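Local coordinates for probable M18-family aminopeptidase 1 (PDB 2GLF), which probably acts as a zinc-dependent metallo-aminopeptidase of the M18 family, removing residues from the N-termini of peptides, at the interface of chains A and B. Numbering follows the deposited sequence. Chains: chain A/B, Probable M18-family aminopeptidase 1.

The interface of chains A and B. Residues chain A 121, 123, 424-425; chain B 165-167.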
# COMPACT_ATOMS: atom_id res chain seq x y z
N GLY A 121 -17.60 -27.19 -8.04
CA GLY A 121 -16.80 -26.49 -7.06
C GLY A 121 -15.74 -27.26 -6.30
O GLY A 121 -15.80 -27.32 -5.07
N LYS A 123 -12.02 -27.87 -4.67
CA LYS A 123 -11.15 -26.87 -4.07
C LYS A 123 -9.88 -26.69 -4.89
O LYS A 123 -9.30 -25.60 -4.91
CB LYS A 123 -10.80 -27.20 -2.62
CG LYS A 123 -11.73 -26.52 -1.64
CD LYS A 123 -11.10 -26.35 -0.28
CE LYS A 123 -11.97 -25.48 0.59
NZ LYS A 123 -11.32 -25.23 1.90
N MSE A 424 -17.29 -31.14 2.69
CA MSE A 424 -18.07 -31.28 1.47
C MSE A 424 -17.22 -30.86 0.27
O MSE A 424 -16.44 -29.92 0.34
CB MSE A 424 -19.33 -30.40 1.57
CG MSE A 424 -20.44 -30.78 0.59
SE MSE A 424 -22.04 -29.68 0.78
CE MSE A 424 -22.14 -28.91 -1.00
N HIS A 425 -17.37 -31.59 -0.84
CA HIS A 425 -16.63 -31.36 -2.08
C HIS A 425 -15.18 -31.83 -2.10
O HIS A 425 -14.53 -31.79 -3.15
CB HIS A 425 -16.69 -29.90 -2.50
CG HIS A 425 -18.00 -29.51 -3.12
ND1 HIS A 425 -18.14 -28.42 -3.94
CD2 HIS A 425 -19.22 -30.09 -3.04
CE1 HIS A 425 -19.39 -28.34 -4.35
NE2 HIS A 425 -20.07 -29.34 -3.82
N LEU B 165 -15.75 -27.04 3.80
CA LEU B 165 -16.36 -26.99 2.48
C LEU B 165 -16.08 -25.62 1.86
O LEU B 165 -16.06 -24.60 2.54
CB LEU B 165 -17.87 -27.25 2.54
CG LEU B 165 -18.77 -26.72 3.65
CD1 LEU B 165 -18.27 -25.41 4.21
CD2 LEU B 165 -20.17 -26.57 3.08
N PRO B 166 -15.85 -25.59 0.54
CA PRO B 166 -15.57 -24.34 -0.17
C PRO B 166 -16.71 -23.31 -0.15
O PRO B 166 -16.48 -22.14 -0.44
CB PRO B 166 -15.24 -24.82 -1.58
CG PRO B 166 -16.04 -26.08 -1.71
CD PRO B 166 -15.83 -26.74 -0.39
N HIS B 167 -17.91 -23.74 0.22
CA HIS B 167 -19.08 -22.86 0.27
C HIS B 167 -19.03 -21.84 1.40
O HIS B 167 -19.64 -20.78 1.31
CB HIS B 167 -20.35 -23.68 0.43
CG HIS B 167 -20.42 -24.86 -0.48
ND1 HIS B 167 -21.02 -24.80 -1.72
CD2 HIS B 167 -19.94 -26.11 -0.35
CE1 HIS B 167 -20.90 -25.98 -2.31
NE2 HIS B 167 -20.25 -26.79 -1.50
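B:His167 of one subunit points its imidazole at the face of A:His425, a ligand of the active-site manganese in this crystal, and the pair illustrates how oligomeric M18 peptidases can complete an active site with a loop lent by a neighbour. A:His425 can be followed from CB outward. CB of A:His425 lies 3.9 Å from CD of B:Pro166, where the proline ring packs against the start of the side chain. With CG beside the backbone N (chi1 -77°), the imidazole turns one face to chain B, with B:His167 over its centre and CG of B:Pro166 off towards its ND1 edge on the same side. ND1 of A:His425 donates a 2.8 Å hydrogen bond to the carbonyl O of A:Gly121, approaching from above that carbonyl plane. This bond within chain A helps fix the rotation of the ring. CE1 of A:His425 is the ring atom nearest to NE2 of B:His167, at 3.4 Å, but the contact spreads over the face. The B:His167 ring is turned 70° from that of A:His425, edge to face, and its NE2 stands 3.3 Å above the plane of the A:His425 ring, over its centre. An alanine in place of A:His425 would probably leave this tip without the face it meets, leave the A:Gly121 carbonyl without the ND1 donor and cost chain A a metal ligand. B:His167 may also take part in metal or substrate binding at the active site, though the structure alone does not show it on a metal. Around the pair, the extended chain of A:Lys123 runs past B:Pro166, bringing CE within 3.9 Å of the proline CA. The selenomethionine A:Met424 is poorly ordered, and the placement of its tip beside B:His167 is doubtful. Nearer the backbone, CB of A:Met424 rests 3.6 Å from CB of B:Leu165.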